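Local coordinates for odorant-binding protein (Phormia regina, PDB 5DIC), which binds fatty acids such as palmitic acid and, like other odorant-binding proteins, probably carries these poorly soluble molecules through aqueous secretions of the blowfly's mouthparts, at residues Gly57-Gly62 against Phe102-Cys107; Lys83-Lys88 against Glu109-Glu114. All coordinates share one frame; numbering follows the deposited sequence.

One helix, 97-113, serves both contacts, and its changing partners show how a small, mostly helical binding protein divides its chemistry. Contact 1 is the buried one, about 6 Å from the centre of the chain: the middle of the helix faces a short hairpin, with the tail of a palmitate beside the meeting point and methyl groups making the contact, one also resting on a backbone carbonyl oxygen. Contact 2, centred about 13 Å out, takes the end of the same helix against helix 79-89, pairing two buried alanines with a long, solvent-side salt bridge. The two are contiguous, for C107 SG packs on K88 O at 3.8 Å, and the C89-C107 disulfide ties their helices together.

Contact 1. Residues Gly57-Gly62 against Phe102-Cys107; sequences GTLKDG and FKIFEC. With PLM (palmitic acid), chain B.
I104 is the residue of helix 97-113 that meets the hairpin arm, and its two branches do different work. CG1 lies beside the backbone N (chi1 -64°) and carries CD1 outward to L59, whose CD1 it meets at 4.0 Å, the two side chains crossing obliquely. The same I104 CD1 also comes within 4.0 Å of G62 O, packing against the hairpin's turn. The other branch serves the ligand: I104 CG2 touches the terminal methyl, CG, of the palmitate at 3.7 Å. One residue thus lines the pocket at the tail's end while joining two elements of the fold. F105, next along, adds backbone rather than ring to the pocket wall, with its CA 4.0 Å from palmitate CF. Beyond F105 the helix runs on to the disulfide-bonded C107. Facing F105 over the chain of the fatty acid stands T58, whose CG2 lies 3.9 Å from palmitate CB while OG1 is hydrogen-bonded to F53 O. With an alanine here, both OG1 and CG2 go, which is likely to leave F53 O without its hydroxyl partner and open a gap beside the middle of the fatty acid. The palmitate's other end is hydrogen-bonded to K72 NZ, so this contact lies at the tail end of the site and probably helps to close it. Around it, D61 and G62 form a type I' turn between strands 59-60 and 63-64; L59 rests on T50 and F53 of helix 43-55, and T58 on V68 and V69 of helix 66-77.

Contact 2. Residues Lys83-Lys88 against Glu109-Glu114; sequences KAALDK and EKAKDE
A85 and A111 bring helix 79-89 against helix 97-113 in a close helix-helix packing of the classic insect odorant-binding fold, in which disulfides tie neighbouring helices together. The inner part of the contact is tight because both residues are so small: their CB atoms point at each other and meet at 3.8 Å, letting the CA atoms of A85 and A111 come within 5.9 Å. F108 continues this apolar side, touching both A85 and L86, and L86 carries it on to V69 and L70 of helix 66-77. A second palmitic acid touches A85, so the alanine pair also borders bound lipid; E109 and K112, joined by a salt bridge between K112 NZ and E109 OE1 (3.3 Å), touch that fatty acid too. The outer side is looser and is a matter of charge. There E114 extends beyond its CG, while K88 bends at chi2 (-133°) and chi3 (-84°), which turns its ammonium group toward the carboxylate. Exposed to water and too far apart for a firm bond, the pair probably adds mainly electrostatic attraction: K88 NZ stands 3.9 Å from E114 OE1, a long salt bridge.

Contact 1. Residues Gly57-Gly62 against Phe102-Cys107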
ATOM      1  N   GLY A  57       0.573   8.955   2.168  1.00 11.39           N
ATOM      2  CA  GLY A  57       1.074   9.930   1.237  1.00 11.64           C
ATOM      3  C   GLY A  57       1.657   9.353  -0.036  1.00 11.00           C
ATOM      4  O   GLY A  57       2.265  10.104  -0.818  1.00 12.18           O
ATOM      5  N   THR A  58       1.456   8.063  -0.312  1.00 10.32           N
ATOM      6  CA  THR A  58       2.037   7.434  -1.479  1.00 10.39           C
ATOM      7  C   THR A  58       1.122   7.355  -2.704  1.00 10.05           C
ATOM      8  O   THR A  58       1.591   7.028  -3.797  1.00 11.01           O
ATOM      9  CB  THR A  58       2.571   6.012  -1.155  1.00 10.59           C
ATOM     10  OG1 THR A  58       1.512   5.148  -0.708  1.00 11.03           O
ATOM     11  CG2 THR A  58       3.736   6.079  -0.158  1.00 12.05           C
ATOM     12  N   LEU A  59      -0.159   7.625  -2.523  1.00 10.34           N
ATOM     13  CA  LEU A  59      -1.141   7.491  -3.580  1.00 10.89           C
ATOM     14  C   LEU A  59      -2.169   8.588  -3.449  1.00 10.76           C
ATOM     15  O   LEU A  59      -2.629   8.879  -2.349  1.00 11.72           O
ATOM     16  CB  LEU A  59      -1.837   6.129  -3.472  1.00 11.00           C
ATOM     17  CG  LEU A  59      -2.812   5.739  -4.581  1.00 11.49           C
ATOM     18  CD1 LEU A  59      -2.089   5.489  -5.880  1.00 12.41           C
ATOM     19  CD2 LEU A  59      -3.645   4.523  -4.187  1.00 12.72           C
ATOM     20  N   LYS A  60      -2.498   9.231  -4.563  1.00 11.09           N
ATOM     21  CA  LYS A  60      -3.529  10.273  -4.541  1.00 12.13           C
ATOM     22  C   LYS A  60      -4.266  10.241  -5.863  1.00 12.26           C
ATOM     23  O   LYS A  60      -3.633  10.350  -6.920  1.00 12.90           O
ATOM     24  CB  LYS A  60      -2.914  11.639  -4.303  1.00 13.48           C
ATOM     25  CG  LYS A  60      -3.919  12.755  -4.328  1.00 16.82           C
ATOM     26  CD  LYS A  60      -3.248  14.098  -4.053  1.00 22.15           C
ATOM     27  CE  LYS A  60      -4.255  15.229  -3.982  1.00 26.05           C
ATOM     28  NZ  LYS A  60      -4.760  15.460  -2.596  1.00 39.03           N
ATOM     29  N   ASP A  61      -5.575  10.033  -5.830  1.00 13.13           N
ATOM     30  CA  ASP A  61      -6.378  10.015  -7.087  1.00 13.47           C
ATOM     31  C   ASP A  61      -5.839   9.003  -8.088  1.00 13.30           C
ATOM     32  O   ASP A  61      -5.827   9.256  -9.286  1.00 15.14           O
ATOM     33  CB  ASP A  61      -6.465  11.420  -7.683  1.00 15.67           C
ATOM     34  CG  ASP A  61      -7.145  12.396  -6.773  1.00 19.77           C
ATOM     35  OD1 ASP A  61      -7.919  11.997  -5.877  1.00 21.49           O
ATOM     36  OD2 ASP A  61      -6.902  13.604  -6.967  1.00 22.22           O
ATOM     37  N   GLY A  62      -5.367   7.862  -7.587  1.00 12.41           N
ATOM     38  CA  GLY A  62      -4.836   6.817  -8.438  1.00 13.35           C
ATOM     39  C   GLY A  62      -3.429   7.074  -8.956  1.00 12.37           C
ATOM     40  O   GLY A  62      -2.942   6.266  -9.754  1.00 14.37           O
ATOM     41  N   PHE A 102      -5.236  -1.606  -5.316  1.00 12.56           N
ATOM     42  CA  PHE A 102      -4.834  -2.995  -5.150  1.00 13.27           C
ATOM     43  C   PHE A 102      -3.864  -3.452  -6.245  1.00 13.14           C
ATOM     44  O   PHE A 102      -2.834  -4.071  -5.933  1.00 13.61           O
ATOM     45  CB  PHE A 102      -6.085  -3.868  -5.165  1.00 15.90           C
ATOM     46  CG  PHE A 102      -5.794  -5.336  -5.146  1.00 19.55           C
ATOM     47  CD1 PHE A 102      -5.091  -5.893  -4.095  1.00 20.67           C
ATOM     48  CD2 PHE A 102      -6.207  -6.145  -6.179  1.00 25.67           C
ATOM     49  CE1 PHE A 102      -4.813  -7.239  -4.059  1.00 23.12           C
ATOM     50  CE2 PHE A 102      -5.930  -7.490  -6.158  1.00 29.34           C
ATOM     51  CZ  PHE A 102      -5.237  -8.044  -5.088  1.00 27.26           C
ATOM     52  N   LYS A 103      -4.163  -3.135  -7.504  1.00 12.54           N
ATOM     53  CA  LYS A 103      -3.305  -3.573  -8.599  1.00 13.49           C
ATOM     54  C   LYS A 103      -1.934  -2.910  -8.555  1.00 13.08           C
ATOM     55  O   LYS A 103      -0.932  -3.552  -8.885  1.00 14.04           O
ATOM     56  CB  LYS A 103      -3.998  -3.360  -9.938  1.00 14.89           C
ATOM     57  CG  LYS A 103      -5.094  -4.385 -10.190  1.00 17.12           C
ATOM     58  CD  LYS A 103      -5.727  -4.191 -11.554  1.00 22.06           C
ATOM     59  CE  LYS A 103      -6.507  -5.415 -12.029  1.00 26.34           C
ATOM     60  NZ  LYS A 103      -6.340  -5.671 -13.505  1.00 32.76           N
ATOM     61  N   ILE A 104      -1.876  -1.640  -8.174  1.00 12.04           N
ATOM     62  CA  ILE A 104      -0.563  -0.993  -8.021  1.00 12.47           C
ATOM     63  C   ILE A 104       0.241  -1.672  -6.914  1.00 12.41           C
ATOM     64  O   ILE A 104       1.422  -1.990  -7.085  1.00 12.92           O
ATOM     65  CB  ILE A 104      -0.720   0.508  -7.763  1.00 11.76           C
ATOM     66  CG1 ILE A 104      -1.362   1.210  -8.956  1.00 12.68           C
ATOM     67  CG2 ILE A 104       0.635   1.141  -7.468  1.00 12.78           C
ATOM     68  CD1 ILE A 104      -1.830   2.613  -8.675  1.00 13.10           C
ATOM     69  N   PHE A 105      -0.411  -1.909  -5.789  1.00 12.72           N
ATOM     70  CA  PHE A 105       0.238  -2.625  -4.685  1.00 14.20           C
ATOM     71  C   PHE A 105       0.771  -3.990  -5.130  1.00 13.55           C
ATOM     72  O   PHE A 105       1.897  -4.368  -4.811  1.00 14.74           O
ATOM     73  CB  PHE A 105      -0.754  -2.764  -3.527  1.00 14.42           C
ATOM     74  CG  PHE A 105      -0.349  -3.747  -2.472  1.00 15.89           C
ATOM     75  CD1 PHE A 105       0.644  -3.438  -1.549  1.00 18.09           C
ATOM     76  CD2 PHE A 105      -0.978  -4.992  -2.381  1.00 18.43           C
ATOM     77  CE1 PHE A 105       1.009  -4.351  -0.569  1.00 21.64           C
ATOM     78  CE2 PHE A 105      -0.633  -5.894  -1.392  1.00 23.63           C
ATOM     79  CZ  PHE A 105       0.369  -5.575  -0.498  1.00 23.64           C
ATOM     80  N   GLU A 106      -0.047  -4.741  -5.867  1.00 14.12           N
ATOM     81  CA  GLU A 106       0.391  -6.056  -6.336  1.00 14.49           C
ATOM     82  C   GLU A 106       1.614  -5.974  -7.232  1.00 13.96           C
ATOM     83  O   GLU A 106       2.517  -6.811  -7.146  1.00 15.82           O
ATOM     84  CB  GLU A 106      -0.736  -6.789  -7.090  1.00 15.88           C
ATOM     85  CG  GLU A 106      -1.931  -7.261  -6.234  1.00 21.21           C
ATOM     86  CD  GLU A 106      -2.190  -8.768  -6.308  1.00 36.00           C
ATOM     87  OE1 GLU A 106      -1.494  -9.515  -5.585  1.00 49.04           O
ATOM     88  OE2 GLU A 106      -3.103  -9.219  -7.047  1.00 34.82           O
ATOM     89  N   CYS A 107       1.671  -4.922  -8.038  1.00 13.67           N
ATOM     90  CA  CYS A 107       2.817  -4.709  -8.908  1.00 14.45           C
ATOM     91  C   CYS A 107       4.075  -4.427  -8.076  1.00 13.77           C
ATOM     92  O   CYS A 107       5.139  -4.990  -8.356  1.00 15.50           O
ATOM     93  CB  CYS A 107       2.543  -3.605  -9.903  1.00 15.08           C
ATOM     94  SG  CYS A 107       3.864  -3.272 -11.098  1.00 18.03           S
TER
HETATM   95  C1  PLM B 201       3.904   5.520   7.522  1.00 22.05           C
HETATM   96  O1  PLM B 201       4.672   5.837   6.576  1.00 27.33           O
HETATM   97  O2  PLM B 201       2.981   6.263   7.900  1.00 22.93           O
HETATM   98  C2  PLM B 201       4.006   4.192   8.229  1.00 23.19           C
HETATM   99  C3  PLM B 201       4.982   3.233   7.562  1.00 26.37           C
HETATM  100  C4  PLM B 201       4.427   2.688   6.262  1.00 29.05           C
HETATM  101  C5  PLM B 201       5.258   1.488   5.844  1.00 39.22           C
HETATM  102  C6  PLM B 201       4.972   1.099   4.412  1.00 37.17           C
HETATM  103  C7  PLM B 201       5.649   2.058   3.460  1.00 29.01           C
HETATM  104  C8  PLM B 201       5.494   1.457   2.087  1.00 27.89           C
HETATM  105  C9  PLM B 201       5.573   2.588   1.091  1.00 25.13           C
HETATM  106  CA  PLM B 201       5.764   2.146  -0.352  1.00 34.89           C
HETATM  107  CB  PLM B 201       4.587   2.391  -1.274  1.00 28.87           C
HETATM  108  CC  PLM B 201       4.631   1.496  -2.508  1.00 25.58           C
HETATM  109  CD  PLM B 201       3.275   0.839  -2.763  1.00 21.84           C
HETATM  110  CE  PLM B 201       2.165   1.838  -3.138  1.00 20.15           C
HETATM  111  CF  PLM B 201       0.863   1.107  -3.515  1.00 19.44           C
HETATM  112  CG  PLM B 201      -0.274   2.007  -3.975  1.00 20.86           C

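Contact 2. Residues Lys83-Lys88 against Glu109-Glu114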
ATOM      1  N   LYS A  83      13.216   3.259  -8.126  1.00 12.43           N
ATOM      2  CA  LYS A  83      12.870   4.000  -9.363  1.00 13.42           C
ATOM      3  C   LYS A  83      12.423   3.045 -10.458  1.00 13.63           C
ATOM      4  O   LYS A  83      11.485   3.331 -11.197  1.00 15.20           O
ATOM      5  CB  LYS A  83      14.066   4.834  -9.839  1.00 14.55           C
ATOM      6  CG  LYS A  83      14.293   6.061  -8.978  1.00 16.26           C
ATOM      7  CD  LYS A  83      15.457   6.915  -9.435  1.00 16.63           C
ATOM      8  CE  LYS A  83      15.514   8.198  -8.633  1.00 19.84           C
ATOM      9  NZ  LYS A  83      16.655   9.080  -9.005  1.00 21.47           N
ATOM     10  N   ALA A  84      13.057   1.879 -10.534  1.00 14.05           N
ATOM     11  CA  ALA A  84      12.682   0.908 -11.535  1.00 15.72           C
ATOM     12  C   ALA A  84      11.282   0.360 -11.243  1.00 15.19           C
ATOM     13  O   ALA A  84      10.465   0.183 -12.154  1.00 16.90           O
ATOM     14  CB  ALA A  84      13.697  -0.222 -11.596  1.00 17.38           C
ATOM     15  N   ALA A  85      10.973   0.104  -9.974  1.00 14.61           N
ATOM     16  CA  ALA A  85       9.631  -0.370  -9.601  1.00 14.95           C
ATOM     17  C   ALA A  85       8.573   0.695  -9.881  1.00 13.21           C
ATOM     18  O   ALA A  85       7.480   0.388 -10.368  1.00 15.23           O
ATOM     19  CB  ALA A  85       9.603  -0.722  -8.134  1.00 15.48           C
ATOM     20  N   LEU A  86       8.905   1.954  -9.619  1.00 13.30           N
ATOM     21  CA  LEU A  86       8.016   3.046  -9.987  1.00 14.00           C
ATOM     22  C   LEU A  86       7.751   3.064 -11.478  1.00 14.31           C
ATOM     23  O   LEU A  86       6.604   3.206 -11.907  1.00 15.68           O
ATOM     24  CB  LEU A  86       8.587   4.400  -9.535  1.00 14.04           C
ATOM     25  CG  LEU A  86       8.416   4.690  -8.042  1.00 14.48           C
ATOM     26  CD1 LEU A  86       9.401   5.741  -7.601  1.00 16.93           C
ATOM     27  CD2 LEU A  86       7.010   5.111  -7.739  1.00 15.24           C
ATOM     28  N   ASP A  87       8.803   2.906 -12.286  1.00 15.59           N
ATOM     29  CA  ASP A  87       8.619   2.963 -13.721  1.00 18.22           C
ATOM     30  C   ASP A  87       7.684   1.873 -14.206  1.00 18.65           C
ATOM     31  O   ASP A  87       6.907   2.065 -15.149  1.00 23.06           O
ATOM     32  CB  ASP A  87       9.953   2.816 -14.445  1.00 20.85           C
ATOM     33  CG  ASP A  87      10.770   4.101 -14.467  1.00 27.87           C
ATOM     34  OD1 ASP A  87      10.210   5.196 -14.248  1.00 33.12           O
ATOM     35  OD2 ASP A  87      11.981   4.009 -14.746  1.00 35.80           O
ATOM     36  N   LYS A  88       7.776   0.712 -13.578  1.00 16.77           N
ATOM     37  CA  LYS A  88       6.960  -0.434 -13.967  1.00 18.72           C
ATOM     38  C   LYS A  88       5.542  -0.446 -13.419  1.00 16.24           C
ATOM     39  O   LYS A  88       4.650  -1.017 -14.063  1.00 18.15           O
ATOM     40  CB  LYS A  88       7.682  -1.696 -13.553  1.00 25.21           C
ATOM     41  CG  LYS A  88       8.962  -1.840 -14.345  1.00 29.59           C
ATOM     42  CD  LYS A  88       9.181  -3.219 -14.925  1.00 50.94           C
ATOM     43  CE  LYS A  88       9.811  -4.155 -13.911  1.00 59.45           C
ATOM     44  NZ  LYS A  88       9.954  -5.522 -14.484  1.00 68.19           N
ATOM     45  N   GLU A 109       4.607  -5.405  -5.025  1.00 15.04           N
ATOM     46  CA  GLU A 109       4.952  -6.651  -4.360  1.00 17.07           C
ATOM     47  C   GLU A 109       5.689  -7.579  -5.315  1.00 16.33           C
ATOM     48  O   GLU A 109       6.612  -8.286  -4.914  1.00 17.83           O
ATOM     49  CB  GLU A 109       3.721  -7.331  -3.760  1.00 19.01           C
ATOM     50  CG  GLU A 109       3.201  -6.686  -2.482  1.00 19.95           C
ATOM     51  CD  GLU A 109       4.199  -6.714  -1.321  1.00 25.27           C
ATOM     52  OE1 GLU A 109       5.100  -7.576  -1.305  1.00 32.37           O
ATOM     53  OE2 GLU A 109       4.088  -5.879  -0.408  1.00 30.04           O
ATOM     54  N   LYS A 110       5.273  -7.610  -6.576  1.00 17.02           N
ATOM     55  CA  LYS A 110       5.964  -8.406  -7.582  1.00 18.63           C
ATOM     56  C   LYS A 110       7.391  -7.891  -7.770  1.00 17.04           C
ATOM     57  O   LYS A 110       8.328  -8.683  -7.838  1.00 20.46           O
ATOM     58  CB  LYS A 110       5.180  -8.406  -8.892  1.00 18.20           C
ATOM     59  CG  LYS A 110       5.835  -9.159 -10.014  1.00 23.20           C
ATOM     60  CD  LYS A 110       4.915  -9.198 -11.233  1.00 27.25           C
ATOM     61  CE  LYS A 110       5.368 -10.195 -12.290  1.00 35.01           C
ATOM     62  NZ  LYS A 110       4.212 -10.770 -13.036  1.00 44.56           N
ATOM     63  N   ALA A 111       7.551  -6.575  -7.830  1.00 16.22           N
ATOM     64  CA  ALA A 111       8.878  -5.960  -7.953  1.00 18.50           C
ATOM     65  C   ALA A 111       9.764  -6.347  -6.766  1.00 18.07           C
ATOM     66  O   ALA A 111      10.936  -6.679  -6.940  1.00 20.85           O
ATOM     67  CB  ALA A 111       8.760  -4.448  -8.081  1.00 17.76           C
ATOM     68  N   LYS A 112       9.188  -6.349  -5.572  1.00 17.78           N
ATOM     69  CA  LYS A 112       9.928  -6.756  -4.390  1.00 19.63           C
ATOM     70  C   LYS A 112      10.364  -8.211  -4.501  1.00 22.55           C
ATOM     71  O   LYS A 112      11.510  -8.540  -4.214  1.00 25.04           O
ATOM     72  CB  LYS A 112       9.056  -6.570  -3.160  1.00 18.83           C
ATOM     73  CG  LYS A 112       9.806  -6.763  -1.861  1.00 22.57           C
ATOM     74  CD  LYS A 112       8.883  -6.678  -0.668  1.00 26.95           C
ATOM     75  CE  LYS A 112       8.137  -7.990  -0.520  1.00 33.26           C
ATOM     76  NZ  LYS A 112       7.595  -8.175   0.846  1.00 39.98           N
ATOM     77  N   ASP A 113       9.455  -9.077  -4.928  1.00 22.09           N
ATOM     78  CA  ASP A 113       9.779 -10.489  -5.160  1.00 24.90           C
ATOM     79  C   ASP A 113      10.927 -10.662  -6.153  1.00 23.55           C
ATOM     80  O   ASP A 113      11.770 -11.537  -5.979  1.00 29.32           O
ATOM     81  CB  ASP A 113       8.543 -11.256  -5.651  1.00 26.57           C
ATOM     82  CG  ASP A 113       7.493 -11.450  -4.564  1.00 30.82           C
ATOM     83  OD1 ASP A 113       7.769 -11.180  -3.374  1.00 35.35           O
ATOM     84  OD2 ASP A 113       6.373 -11.879  -4.910  1.00 39.28           O
ATOM     85  N   GLU A 114      10.973  -9.813  -7.173  1.00 23.69           N
ATOM     86  CA  GLU A 114      11.971  -9.918  -8.247  1.00 26.92           C
ATOM     87  C   GLU A 114      13.366  -9.474  -7.828  1.00 28.27           C
ATOM     88  O   GLU A 114      14.327  -9.644  -8.567  1.00 30.60           O
ATOM     89  CB  GLU A 114      11.502  -9.127  -9.469  1.00 28.30           C
ATOM     90  CG  GLU A 114      10.353  -9.832 -10.176  1.00 29.33           C
ATOM     91  CD  GLU A 114       9.754  -9.045 -11.324  1.00 34.88           C
ATOM     92  OE1 GLU A 114       9.876  -7.796 -11.357  1.00 39.62           O
ATOM     93  OE2 GLU A 114       9.135  -9.694 -12.196  1.00 44.35           O
TER